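Local coordinates for periplasmic oligopeptide-binding protein (Burkholderia pseudomallei, PDB 3ZS6) that probably binds oligopeptides in the periplasm and passes them to an ABC transport system for uptake into the cell, at residues L33-G46 with G487-D501. Residues are numbered along the deposited sequence; the frame is centred on the assembly and turned at random. Where two conformers were deposited one is given.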
ATOM      1  N   LEU A  33       4.964  11.876  -0.306  1.00 12.50           N
ATOM      2  CA  LEU A  33       5.899  12.014   0.814  1.00 10.36           C
ATOM      3  C   LEU A  33       7.162  12.794   0.438  1.00  9.15           C
ATOM      4  O   LEU A  33       7.916  13.223   1.308  1.00  9.59           O
ATOM      5  CB  LEU A  33       6.243  10.653   1.421  1.00 10.77           C
ATOM      6  CG  LEU A  33       5.108   9.971   2.197  1.00 13.47           C
ATOM      7  CD1 LEU A  33       5.482   8.538   2.545  1.00 11.88           C
ATOM      8  CD2 LEU A  33       4.726  10.750   3.473  1.00 12.28           C
ATOM      9  N   ASP A  34       7.393  12.976  -0.859  1.00  8.36           N
ATOM     10  CA  ASP A  34       8.384  13.948  -1.314  1.00  8.14           C
ATOM     11  C   ASP A  34       7.823  15.377  -1.144  1.00 13.34           C
ATOM     12  O   ASP A  34       8.576  16.317  -0.905  1.00 13.83           O
ATOM     13  CB  ASP A  34       8.748  13.719  -2.789  1.00 11.84           C
ATOM     14  CG  ASP A  34       9.725  12.565  -2.999  1.00 13.62           C
ATOM     15  OD1 ASP A  34      10.247  11.982  -2.015  1.00 11.12           O
ATOM     16  OD2 ASP A  34       9.988  12.255  -4.177  1.00 15.86           O
ATOM     17  N   LEU A  35       6.500  15.532  -1.264  1.00 12.38           N
ATOM     18  CA  LEU A  35       5.857  16.860  -1.185  1.00  9.87           C
ATOM     19  C   LEU A  35       5.411  17.283   0.224  1.00 15.74           C
ATOM     20  O   LEU A  35       5.349  18.482   0.527  1.00 19.21           O
ATOM     21  CB  LEU A  35       4.653  16.933  -2.130  1.00 12.96           C
ATOM     22  CG  LEU A  35       4.941  16.805  -3.630  1.00 15.62           C
ATOM     23  CD1 LEU A  35       3.642  16.616  -4.406  1.00  9.97           C
ATOM     24  CD2 LEU A  35       5.723  18.027  -4.152  1.00 17.14           C
ATOM     25  N   PHE A  36       5.097  16.301   1.070  1.00 10.38           N
ATOM     26  CA  PHE A  36       4.595  16.556   2.422  1.00 15.08           C
ATOM     27  C   PHE A  36       5.398  15.773   3.453  1.00 16.66           C
ATOM     28  O   PHE A  36       5.904  14.689   3.169  1.00 15.45           O
ATOM     29  CB  PHE A  36       3.124  16.144   2.562  1.00 12.95           C
ATOM     30  CG  PHE A  36       2.173  16.927   1.697  1.00 12.39           C
ATOM     31  CD1 PHE A  36       1.928  16.544   0.383  1.00 11.20           C
ATOM     32  CD2 PHE A  36       1.502  18.032   2.208  1.00 15.31           C
ATOM     33  CE1 PHE A  36       1.032  17.250  -0.416  1.00  8.77           C
ATOM     34  CE2 PHE A  36       0.610  18.752   1.419  1.00 14.76           C
ATOM     35  CZ  PHE A  36       0.372  18.362   0.106  1.00 13.27           C
ATOM     36  N   GLU A  37       5.495  16.321   4.658  1.00 13.29           N
ATOM     37  CA  GLU A  37       6.210  15.664   5.744  1.00 10.12           C
ATOM     38  C   GLU A  37       5.317  15.537   6.959  1.00 10.93           C
ATOM     39  O   GLU A  37       4.755  16.527   7.425  1.00 12.91           O
ATOM     40  CB  GLU A  37       7.450  16.475   6.130  1.00 15.58           C
ATOM     41  CG  GLU A  37       8.266  15.850   7.268  1.00 13.46           C
ATOM     42  CD  GLU A  37       9.442  16.717   7.665  1.00 17.20           C
ATOM     43  OE1 GLU A  37       9.220  17.898   8.020  1.00 18.34           O
ATOM     44  OE2 GLU A  37      10.587  16.223   7.603  1.00 18.49           O
ATOM     45  N   GLY A  38       5.188  14.318   7.474  1.00 14.18           N
ATOM     46  CA  GLY A  38       4.368  14.067   8.645  1.00 15.52           C
ATOM     47  C   GLY A  38       5.159  14.230   9.931  1.00 12.56           C
ATOM     48  O   GLY A  38       6.281  14.745   9.914  1.00 13.36           O
ATOM     49  N   LEU A  39       4.580  13.784  11.044  1.00 14.22           N
ATOM     50  CA  LEU A  39       5.269  13.814  12.338  1.00 15.45           C
ATOM     51  C   LEU A  39       6.618  13.096  12.255  1.00 18.64           C
ATOM     52  O   LEU A  39       7.631  13.569  12.790  1.00 16.36           O
ATOM     53  CB  LEU A  39       4.392  13.181  13.426  1.00 12.78           C
ATOM     54  CG  LEU A  39       3.080  13.927  13.726  1.00 18.58           C
ATOM     55  CD1 LEU A  39       2.131  13.130  14.647  1.00 13.95           C
ATOM     56  CD2 LEU A  39       3.361  15.314  14.311  1.00 13.23           C
ATOM     57  N   ALA A  40       6.612  11.955  11.567  1.00 19.13           N
ATOM     58  CA  ALA A  40       7.804  11.142  11.367  1.00 16.08           C
ATOM     59  C   ALA A  40       8.002  10.836   9.878  1.00 12.28           C
ATOM     60  O   ALA A  40       7.112  11.089   9.062  1.00  9.57           O
ATOM     61  CB  ALA A  40       7.687   9.847  12.164  1.00 13.33           C
ATOM     62  N   ARG A  41       9.169  10.289   9.538  1.00 11.11           N
ATOM     63  CA  ARG A  41       9.456   9.823   8.180  1.00 14.46           C
ATOM     64  C   ARG A  41      10.024   8.406   8.234  1.00 12.00           C
ATOM     65  O   ARG A  41      10.559   7.985   9.261  1.00 13.98           O
ATOM     66  CB  ARG A  41      10.513  10.710   7.491  1.00 16.23           C
ATOM     67  CG  ARG A  41      10.162  12.170   7.291  1.00 18.78           C
ATOM     68  CD  ARG A  41      11.084  12.803   6.230  1.00 16.41           C
ATOM     69  NE  ARG A  41      12.501  12.535   6.491  1.00 13.51           N
ATOM     70  CZ  ARG A  41      13.283  11.766   5.734  1.00 16.86           C
ATOM     71  NH1 ARG A  41      12.802  11.177   4.643  1.00 12.78           N
ATOM     72  NH2 ARG A  41      14.560  11.589   6.068  1.00 19.97           N
ATOM     73  N   ILE A  42       9.937   7.687   7.119  1.00 10.41           N
ATOM     74  CA  ILE A  42      10.683   6.438   6.953  1.00 14.69           C
ATOM     75  C   ILE A  42      11.884   6.733   6.078  1.00 15.85           C
ATOM     76  O   ILE A  42      11.718   7.197   4.947  1.00 12.95           O
ATOM     77  CB  ILE A  42       9.856   5.349   6.258  1.00 14.30           C
ATOM     78  CG1 ILE A  42       8.544   5.107   7.012  1.00  9.74           C
ATOM     79  CG2 ILE A  42      10.692   4.053   6.115  1.00  9.65           C
ATOM     80  CD1 ILE A  42       8.734   4.756   8.507  1.00  8.93           C
ATOM     81  N   ASP A  43      13.090   6.488   6.592  1.00 13.05           N
ATOM     82  CA  ASP A  43      14.296   6.847   5.843  1.00 14.09           C
ATOM     83  C   ASP A  43      14.738   5.729   4.897  1.00 12.26           C
ATOM     84  O   ASP A  43      14.026   4.738   4.713  1.00 10.18           O
ATOM     85  CB  ASP A  43      15.443   7.309   6.769  1.00 16.85           C
ATOM     86  CG  ASP A  43      16.182   6.148   7.449  1.00 18.69           C
ATOM     87  OD1 ASP A  43      15.975   4.964   7.085  1.00 19.38           O
ATOM     88  OD2 ASP A  43      17.000   6.434   8.351  1.00 16.22           O
ATOM     89  N   ALA A  44      15.911   5.889   4.296  1.00 10.39           N
ATOM     90  CA  ALA A  44      16.320   4.981   3.227  1.00 16.37           C
ATOM     91  C   ALA A  44      16.481   3.551   3.736  1.00 15.94           C
ATOM     92  O   ALA A  44      16.308   2.592   2.987  1.00 12.98           O
ATOM     93  CB  ALA A  44      17.598   5.472   2.575  1.00 13.82           C
ATOM     94  N   SER A  45      16.801   3.417   5.019  1.00 10.70           N
ATOM     95  CA  SER A  45      17.011   2.107   5.621  1.00 15.00           C
ATOM     96  C   SER A  45      15.707   1.452   6.073  1.00 15.69           C
ATOM     97  O   SER A  45      15.688   0.268   6.405  1.00 14.47           O
ATOM     98  CB  SER A  45      17.940   2.228   6.832  1.00 18.46           C
ATOM     99  OG  SER A  45      17.267   2.895   7.891  1.00 19.80           O
ATOM    100  N   GLY A  46      14.628   2.227   6.114  1.00 17.04           N
ATOM    101  CA  GLY A  46      13.363   1.726   6.622  1.00 17.43           C
ATOM    102  C   GLY A  46      13.120   2.135   8.068  1.00 22.36           C
ATOM    103  O   GLY A  46      12.091   1.796   8.654  1.00 19.65           O
ATOM    104  N   GLY A 487      22.842   6.016  -1.602  1.00 16.89           N
ATOM    105  CA  GLY A 487      21.919   6.000  -0.477  1.00 18.80           C
ATOM    106  C   GLY A 487      20.882   4.876  -0.450  1.00 17.97           C
ATOM    107  O   GLY A 487      20.162   4.719   0.537  1.00 15.70           O
ATOM    108  N   TYR A 488      20.787   4.103  -1.527  1.00 14.03           N
ATOM    109  CA  TYR A 488      19.797   3.024  -1.604  1.00 17.63           C
ATOM    110  C   TYR A 488      20.211   1.879  -0.683  1.00 12.50           C
ATOM    111  O   TYR A 488      21.371   1.469  -0.690  1.00 17.07           O
ATOM    112  CB  TYR A 488      19.672   2.512  -3.050  1.00 19.33           C
ATOM    113  CG  TYR A 488      18.414   1.703  -3.341  1.00 15.40           C
ATOM    114  CD1 TYR A 488      18.376   0.323  -3.121  1.00 12.26           C
ATOM    115  CD2 TYR A 488      17.269   2.320  -3.840  1.00 15.43           C
ATOM    116  CE1 TYR A 488      17.230  -0.420  -3.389  1.00 13.90           C
ATOM    117  CE2 TYR A 488      16.111   1.589  -4.103  1.00 12.52           C
ATOM    118  CZ  TYR A 488      16.097   0.221  -3.878  1.00 14.21           C
ATOM    119  OH  TYR A 488      14.958  -0.501  -4.147  1.00 10.87           O
ATOM    120  N   THR A 489      19.276   1.364   0.114  1.00 10.39           N
ATOM    121  CA  THR A 489      19.570   0.203   0.959  1.00 15.51           C
ATOM    122  C   THR A 489      18.642  -0.954   0.618  1.00 19.80           C
ATOM    123  O   THR A 489      17.641  -0.777  -0.081  1.00 17.47           O
ATOM    124  CB  THR A 489      19.416   0.504   2.465  1.00 18.92           C
ATOM    125  OG1 THR A 489      18.033   0.409   2.830  1.00 19.63           O
ATOM    126  CG2 THR A 489      19.963   1.899   2.809  1.00 17.18           C
ATOM    127  N   LEU A 490      18.970  -2.141   1.116  1.00 15.93           N
ATOM    128  CA  LEU A 490      18.155  -3.315   0.826  1.00 21.24           C
ATOM    129  C   LEU A 490      17.312  -3.711   2.034  1.00 22.85           C
ATOM    130  O   LEU A 490      16.815  -4.834   2.110  1.00 24.26           O
ATOM    131  CB  LEU A 490      19.040  -4.486   0.381  1.00 22.53           C
ATOM    132  CG  LEU A 490      19.967  -4.203  -0.811  1.00 25.05           C
ATOM    133  CD1 LEU A 490      20.811  -5.433  -1.154  1.00 24.52           C
ATOM    134  CD2 LEU A 490      19.177  -3.723  -2.027  1.00 24.59           C
ATOM    135  N   THR A 491      17.146  -2.785   2.974  1.00 18.53           N
ATOM    136  CA  THR A 491      16.443  -3.101   4.215  1.00 22.67           C
ATOM    137  C   THR A 491      15.123  -2.335   4.408  1.00 20.12           C
ATOM    138  O   THR A 491      14.455  -2.494   5.426  1.00 20.06           O
ATOM    139  CB  THR A 491      17.351  -2.871   5.430  1.00 22.35           C
ATOM    140  OG1 THR A 491      17.691  -1.483   5.506  1.00 15.71           O
ATOM    141  CG2 THR A 491      18.631  -3.698   5.300  1.00 25.43           C
ATOM    142  N   ASN A 492      14.752  -1.509   3.429  1.00 21.72           N
ATOM    143  CA  ASN A 492      13.469  -0.795   3.459  1.00 14.31           C
ATOM    144  C   ASN A 492      12.335  -1.714   2.972  1.00 12.41           C
ATOM    145  O   ASN A 492      11.896  -1.635   1.820  1.00 13.25           O
ATOM    146  CB  ASN A 492      13.564   0.477   2.604  1.00 13.33           C
ATOM    147  CG  ASN A 492      12.424   1.454   2.859  1.00 15.30           C
ATOM    148  OD1 ASN A 492      11.246   1.084   2.852  1.00 13.60           O
ATOM    149  ND2 ASN A 492      12.774   2.722   3.068  1.00 12.40           N
ATOM    150  N   TYR A 493      11.866  -2.585   3.861  1.00 10.74           N
ATOM    151  CA  TYR A 493      10.951  -3.663   3.488  1.00 14.93           C
ATOM    152  C   TYR A 493       9.539  -3.232   3.053  1.00 16.43           C
ATOM    153  O   TYR A 493       8.824  -4.000   2.405  1.00 17.63           O
ATOM    154  CB  TYR A 493      10.873  -4.706   4.616  1.00 21.15           C
ATOM    155  CG  TYR A 493      12.230  -5.266   4.996  1.00 24.42           C
ATOM    156  CD1 TYR A 493      12.985  -5.997   4.079  1.00 34.72           C
ATOM    157  CD2 TYR A 493      12.764  -5.052   6.258  1.00 23.96           C
ATOM    158  CE1 TYR A 493      14.234  -6.510   4.420  1.00 37.55           C
ATOM    159  CE2 TYR A 493      14.014  -5.559   6.608  1.00 31.96           C
ATOM    160  CZ  TYR A 493      14.741  -6.285   5.686  1.00 35.27           C
ATOM    161  OH  TYR A 493      15.975  -6.788   6.033  1.00 39.67           O
ATOM    162  N   ILE A 494       9.122  -2.019   3.399  1.00 10.55           N
ATOM    163  CA  ILE A 494       7.830  -1.552   2.906  1.00 12.70           C
ATOM    164  C   ILE A 494       7.993  -0.670   1.675  1.00 13.08           C
ATOM    165  O   ILE A 494       7.028  -0.124   1.159  1.00 17.70           O
ATOM    166  CB  ILE A 494       6.972  -0.864   3.992  1.00 16.10           C
ATOM    167  CG1 ILE A 494       7.527   0.502   4.371  1.00 14.39           C
ATOM    168  CG2 ILE A 494       6.827  -1.761   5.220  1.00 17.28           C
ATOM    169  CD1 ILE A 494       6.581   1.278   5.292  1.00 17.61           C
ATOM    170  N   ASP A 495       9.229  -0.561   1.201  1.00 12.09           N
ATOM    171  CA  ASP A 495       9.539   0.173  -0.024  1.00  8.30           C
ATOM    172  C   ASP A 495       9.020   1.609  -0.024  1.00 14.57           C
ATOM    173  O   ASP A 495       8.440   2.077  -1.012  1.00 11.81           O
ATOM    174  CB  ASP A 495       9.061  -0.577  -1.277  1.00 10.00           C
ATOM    175  CG  ASP A 495       9.614   0.037  -2.569  1.00 12.59           C
ATOM    176  OD1 ASP A 495      10.653   0.737  -2.523  1.00 14.65           O
ATOM    177  OD2 ASP A 495       9.012  -0.172  -3.630  1.00 12.52           O
ATOM    178  N   MET A 496       9.232   2.306   1.090  1.00 12.05           N
ATOM    179  CA  MET A 496       8.917   3.724   1.167  0.77 13.71           C
ATOM    180  C   MET A 496      10.230   4.504   1.141  1.00 13.48           C
ATOM    181  O   MET A 496      10.810   4.835   2.190  1.00 13.18           O
ATOM    182  CB  MET A 496       8.078   4.038   2.412  0.77 17.11           C
ATOM    183  CG  MET A 496       6.557   3.800   2.229  0.77 17.97           C
ATOM    184  SD  MET A 496       5.777   4.951   1.056  0.77 22.26           S
ATOM    185  CE  MET A 496       5.304   3.886  -0.316  0.77 10.02           C
ATOM    186  N   ARG A 497      10.701   4.772  -0.069  1.00  7.66           N
ATOM    187  CA  ARG A 497      12.027   5.348  -0.266  1.00  7.13           C
ATOM    188  C   ARG A 497      11.924   6.751  -0.845  1.00 10.85           C
ATOM    189  O   ARG A 497      11.685   6.928  -2.039  1.00 12.36           O
ATOM    190  CB  ARG A 497      12.863   4.438  -1.185  1.00  8.74           C
ATOM    191  CG  ARG A 497      13.109   3.012  -0.619  1.00 13.52           C
ATOM    192  CD  ARG A 497      13.745   2.095  -1.673  1.00 10.21           C
ATOM    193  NE  ARG A 497      14.508   0.983  -1.093  1.00 11.89           N
ATOM    194  CZ  ARG A 497      14.069  -0.272  -0.983  1.00 14.94           C
ATOM    195  NH1 ARG A 497      12.845  -0.604  -1.398  1.00 11.48           N
ATOM    196  NH2 ARG A 497      14.857  -1.198  -0.443  1.00 12.76           N
ATOM    197  N   ALA A 498      12.090   7.742   0.022  1.00 12.37           N
ATOM    198  CA  ALA A 498      11.932   9.143  -0.347  1.00 10.96           C
ATOM    199  C   ALA A 498      13.130   9.643  -1.128  1.00 13.57           C
ATOM    200  O   ALA A 498      14.262   9.212  -0.898  1.00 13.41           O
ATOM    201  CB  ALA A 498      11.730   9.995   0.904  1.00 11.36           C
ATOM    202  N   SER A 499      12.889  10.572  -2.043  1.00 11.81           N
ATOM    203  CA  SER A 499      13.978  11.129  -2.838  1.00 10.87           C
ATOM    204  C   SER A 499      15.038  11.870  -1.997  1.00 12.66           C
ATOM    205  O   SER A 499      16.225  11.854  -2.332  1.00 14.02           O
ATOM    206  CB  SER A 499      13.409  12.048  -3.920  1.00 14.69           C
ATOM    207  OG  SER A 499      12.500  11.337  -4.743  1.00 13.76           O
ATOM    208  N   GLN A 500      14.620  12.512  -0.907  1.00 15.64           N
ATOM    209  CA  GLN A 500      15.554  13.324  -0.120  1.00 12.81           C
ATOM    210  C   GLN A 500      16.635  12.497   0.581  1.00 17.66           C
ATOM    211  O   GLN A 500      17.631  13.046   1.070  1.00 14.64           O
ATOM    212  CB  GLN A 500      14.818  14.194   0.907  1.00 12.44           C
ATOM    213  CG  GLN A 500      14.192  13.417   2.068  1.00 16.16           C
ATOM    214  CD  GLN A 500      13.901  14.316   3.265  1.00 18.98           C
ATOM    215  OE1 GLN A 500      12.748  14.503   3.666  1.00 18.79           O
ATOM    216  NE2 GLN A 500      14.954  14.876   3.840  1.00 11.33           N
ATOM    217  N   ASP A 501      16.434  11.187   0.651  1.00 13.07           N
ATOM    218  CA  ASP A 501      17.399  10.320   1.315  1.00 14.05           C
ATOM    219  C   ASP A 501      18.457   9.790   0.342  1.00 19.92           C
ATOM    220  O   ASP A 501      19.414   9.138   0.759  1.00 18.76           O
ATOM    221  CB  ASP A 501      16.685   9.170   2.049  1.00 13.54           C
ATOM    222  CG  ASP A 501      15.787   9.671   3.184  1.00 14.61           C
ATOM    223  OD1 ASP A 501      16.231  10.554   3.941  1.00 14.17           O
ATOM    224  OD2 ASP A 501      14.632   9.208   3.305  1.00 14.12           O
TER
HETATM  225  O   HOH W   1      10.565  13.083   2.147  1.00 12.64           O
HETATM  226  O   HOH W   2      11.870  13.229  -0.248  1.00 12.39           O
HETATM  227  O   HOH W   3      13.344   7.030   2.498  1.00 13.09           O
HETATM  228  O   HOH W   4      16.671   2.463   0.164  1.00 11.48           O
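Beside the peptide site of this solute-binding fold, the loop 487-501 from near the C-terminus lies against the end of helix 26-35, the edge strand 40-42 and the type I turn Asp43-Gly46. At the helix end, Asp34 takes Ser499 with both carboxylate oxygens: OD1 accepts a nearly straight bond from Ser499 N at 3.0 Å, and OD2 one from Ser499 OG at 2.7 Å. Tyr213 also bonds Asp34 OD2, and Arg9 holds Ser499 OG. Farther along, Arg41 grips Asp501 end-on, NH1 to OD2 at 3.0 Å and NH2 to OD1 at 2.9 Å, with the guanidinium and carboxylate planes 36° apart. The bend in the arginine at chi3 (-50°) turns one guanidinium face to the side-chain amide of Gln500, which stacks on it only 20° from parallel. The turn is held by hydroxyls: Thr489 OG1 donates to Ala44 O from above the carbonyl plane, while Thr491 OG1 reaches Ser45 O at 2.8 Å. Within the turn, Asp43 OD1 accepts from Ser45 N, making an Asx turn, and also from Ser45 OG. Apolar packing is thinner: Leu33 and Ile42 lie against Met496, modelled in two conformers, and Ala44 CB touches Asp501 CB. Met496 also packs on an acidic side chain of the bound peptide. Ordered waters bridge the segments, one joining Ile42 O, Ala498 N and Asp501 OD2, another Ala44 O, Thr489 N and Arg497 NE. Two two-pronged carboxylate grips and two hydroxyl bonds thus fix the loop mainly by polar chemistry, and the salt bridge probably favours a charged Asp501.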